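Local coordinates for protein agglutinin (Rhizoctonia solani, PDB 4G9N) that binds N-acetylgalactosamine as a fungal lectin of the ricin-type beta-trefoil family, and so probably recognises glycans ending in that sugar, at residues Val20-Arg25 against Gln35-His40. Numbering follows the deposited sequence.
Sequences VLDLWR and QGYKSH. With NGA (2-acetamido-2-deoxy-beta-D-galactopyranose), chain E.
The sugar site of this lectin is built on an antiparallel beta hairpin, strand 20-23 against strand 32-37, where Asp-22 faces Gln-35 as a hydrogen-bonded pair. Asp-22 N gives its hydrogen to Gln-35 O at 2.8 Å, and Gln-35 N returns one to Asp-22 O. On the same face of the sheet the two side chains run alongside each other. Gln-35 NE2 reaches Asp-22 OD1 at 2.8 Å, nearly straight at 166° but from above the carboxylate plane, while the bond stays in the plane of the amide. The other NE2 hydrogen goes to O6 of the N-acetylgalactosamine; with both spent on acceptors, the amide's rotation is probably fixed. As in other ricin-type beta-trefoil lectins, an aspartate takes the O3 and the axial O4 of the galactose-type sugar: Asp-22 OD1 accepts from sugar O4, 2.8 Å away, and OD2 from O3, with Gln-45 as a second donor to OD2. Sugar C4 lies over one ring face of Tyr-37, offset toward its rim, 3.6 Å from Tyr-37 CE2. His-40 NE2 donates to O3 at 2.9 Å, and the backbone N of Arg-25 to O4. Trp-24 turns a ring face to sugar C6.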
loop_
_atom_site.group_PDB
_atom_site.type_symbol
_atom_site.label_atom_id
_atom_site.label_comp_id
_atom_site.label_asym_id
_atom_site.label_seq_id
_atom_site.Cartn_x
_atom_site.Cartn_y
_atom_site.Cartn_z
ATOM N N VAL B 20 -11.358 -14.799 -7.911
ATOM C CA VAL B 20 -10.438 -14.708 -6.776
ATOM C C VAL B 20 -9.124 -15.451 -6.996
ATOM O O VAL B 20 -9.027 -16.327 -7.860
ATOM C CB VAL B 20 -11.098 -15.198 -5.468
ATOM C CG1 VAL B 20 -12.461 -14.488 -5.236
ATOM C CG2 VAL B 20 -11.256 -16.705 -5.484
ATOM N N LEU B 21 -8.110 -15.093 -6.220
ATOM C CA LEU B 21 -6.800 -15.723 -6.370
ATOM C C LEU B 21 -6.880 -17.168 -5.880
ATOM O O LEU B 21 -7.277 -17.429 -4.741
ATOM C CB LEU B 21 -5.741 -14.954 -5.580
ATOM C CG LEU B 21 -4.282 -15.279 -5.904
ATOM C CD1 LEU B 21 -3.892 -14.637 -7.233
ATOM C CD2 LEU B 21 -3.348 -14.820 -4.781
ATOM N N ASP B 22 -6.477 -18.100 -6.734
ATOM C CA ASP B 22 -6.779 -19.514 -6.534
ATOM C C ASP B 22 -5.522 -20.374 -6.761
ATOM O O ASP B 22 -4.857 -20.268 -7.798
ATOM C CB ASP B 22 -7.916 -19.896 -7.502
ATOM C CG ASP B 22 -8.256 -21.400 -7.488
ATOM O OD1 ASP B 22 -7.424 -22.213 -7.953
ATOM O OD2 ASP B 22 -9.383 -21.761 -7.061
ATOM N N LEU B 23 -5.171 -21.199 -5.782
ATOM C CA LEU B 23 -4.089 -22.166 -5.987
ATOM C C LEU B 23 -4.647 -23.460 -6.581
ATOM O O LEU B 23 -5.439 -24.150 -5.941
ATOM C CB LEU B 23 -3.338 -22.469 -4.689
ATOM C CG LEU B 23 -2.150 -23.439 -4.821
ATOM C CD1 LEU B 23 -1.023 -22.880 -5.671
ATOM C CD2 LEU B 23 -1.628 -23.852 -3.465
ATOM N N TRP B 24 -4.235 -23.772 -7.809
ATOM C CA TRP B 24 -4.677 -24.982 -8.516
ATOM C C TRP B 24 -4.777 -26.244 -7.628
ATOM O O TRP B 24 -3.766 -26.777 -7.156
ATOM C CB TRP B 24 -3.765 -25.231 -9.716
ATOM C CG TRP B 24 -4.298 -26.228 -10.688
ATOM C CD1 TRP B 24 -5.173 -25.993 -11.713
ATOM C CD2 TRP B 24 -3.983 -27.626 -10.736
ATOM N NE1 TRP B 24 -5.422 -27.160 -12.393
ATOM C CE2 TRP B 24 -4.705 -28.177 -11.815
ATOM C CE3 TRP B 24 -3.161 -28.462 -9.977
ATOM C CZ2 TRP B 24 -4.632 -29.532 -12.148
ATOM C CZ3 TRP B 24 -3.088 -29.807 -10.308
ATOM C CH2 TRP B 24 -3.817 -30.326 -11.387
ATOM N N ARG B 25 -6.018 -26.678 -7.399
ATOM C CA ARG B 25 -6.370 -27.822 -6.535
ATOM C C ARG B 25 -5.770 -27.788 -5.114
ATOM O O ARG B 25 -5.744 -28.802 -4.418
ATOM C CB ARG B 25 -6.117 -29.177 -7.241
ATOM C CG ARG B 25 -6.496 -29.173 -8.734
ATOM C CD ARG B 25 -7.242 -30.420 -9.224
ATOM N NE ARG B 25 -6.371 -31.560 -9.495
ATOM C CZ ARG B 25 -6.338 -32.265 -10.629
ATOM N NH1 ARG B 25 -7.122 -31.973 -11.665
ATOM N NH2 ARG B 25 -5.490 -33.279 -10.725
ATOM N N GLN B 35 -4.018 -18.918 -10.109
ATOM C CA GLN B 35 -4.914 -18.540 -11.187
ATOM C C GLN B 35 -6.138 -17.790 -10.668
ATOM O O GLN B 35 -6.378 -17.745 -9.481
ATOM C CB GLN B 35 -5.379 -19.822 -11.880
ATOM C CG GLN B 35 -5.944 -20.789 -10.862
ATOM C CD GLN B 35 -6.261 -22.175 -11.405
ATOM O OE1 GLN B 35 -5.876 -22.537 -12.524
ATOM N NE2 GLN B 35 -6.963 -22.962 -10.599
ATOM N N GLY B 36 -6.914 -17.209 -11.575
ATOM C CA GLY B 36 -8.222 -16.679 -11.243
ATOM C C GLY B 36 -9.264 -17.783 -11.309
ATOM O O GLY B 36 -9.164 -18.676 -12.147
ATOM N N TYR B 37 -10.254 -17.739 -10.419
ATOM C CA TYR B 37 -11.270 -18.791 -10.359
ATOM C C TYR B 37 -12.511 -18.245 -9.658
ATOM O O TYR B 37 -12.425 -17.289 -8.877
ATOM C CB TYR B 37 -10.724 -20.002 -9.595
ATOM C CG TYR B 37 -11.283 -21.365 -9.986
ATOM C CD1 TYR B 37 -12.456 -21.855 -9.412
ATOM C CD2 TYR B 37 -10.607 -22.180 -10.896
ATOM C CE1 TYR B 37 -12.952 -23.104 -9.747
ATOM C CE2 TYR B 37 -11.098 -23.432 -11.243
ATOM C CZ TYR B 37 -12.271 -23.888 -10.666
ATOM O OH TYR B 37 -12.762 -25.127 -11.011
ATOM N N LYS B 38 -13.662 -18.843 -9.946
ATOM C CA LYS B 38 -14.898 -18.430 -9.310
ATOM C C LYS B 38 -14.790 -18.679 -7.801
ATOM O O LYS B 38 -14.299 -19.722 -7.376
ATOM C CB LYS B 38 -16.083 -19.191 -9.913
ATOM C CG LYS B 38 -17.429 -18.701 -9.423
ATOM C CD LYS B 38 -18.570 -19.421 -10.096
ATOM C CE LYS B 38 -18.731 -20.836 -9.556
ATOM N NZ LYS B 38 -19.983 -21.483 -10.074
ATOM N N SER B 39 -15.218 -17.715 -6.993
ATOM C CA SER B 39 -15.086 -17.834 -5.541
ATOM C C SER B 39 -15.985 -18.922 -4.973
ATOM O O SER B 39 -17.186 -18.951 -5.261
ATOM C CB SER B 39 -15.432 -16.509 -4.865
ATOM O OG SER B 39 -15.306 -16.611 -3.458
ATOM N N HIS B 40 -15.412 -19.804 -4.158
ATOM C CA HIS B 40 -16.206 -20.827 -3.483
ATOM C C HIS B 40 -15.916 -20.935 -1.983
ATOM O O HIS B 40 -16.519 -21.740 -1.287
ATOM C CB HIS B 40 -16.065 -22.189 -4.172
ATOM C CG HIS B 40 -14.645 -22.650 -4.339
ATOM N ND1 HIS B 40 -13.773 -22.786 -3.282
ATOM C CD2 HIS B 40 -13.958 -23.027 -5.444
ATOM C CE1 HIS B 40 -12.605 -23.213 -3.728
ATOM N NE2 HIS B 40 -12.691 -23.369 -5.037
HETATM C C1 NGA E . -10.331 -27.604 -7.696
HETATM C C2 NGA E . -10.294 -26.402 -6.760
HETATM C C3 NGA E . -10.417 -25.126 -7.569
HETATM C C4 NGA E . -9.311 -25.086 -8.624
HETATM C C5 NGA E . -9.383 -26.349 -9.474
HETATM C C6 NGA E . -8.210 -26.436 -10.436
HETATM C C7 NGA E . -11.203 -26.755 -4.547
HETATM C C8 NGA E . -12.428 -26.657 -3.680
HETATM N N2 NGA E . -11.397 -26.498 -5.833
HETATM O O1 NGA E . -10.133 -28.782 -6.946
HETATM O O3 NGA E . -10.383 -24.015 -6.703
HETATM O O4 NGA E . -8.026 -24.976 -8.048
HETATM O O5 NGA E . -9.317 -27.500 -8.667
HETATM O O6 NGA E . -8.197 -25.333 -11.311
HETATM O O7 NGA E . -10.095 -27.047 -4.086
#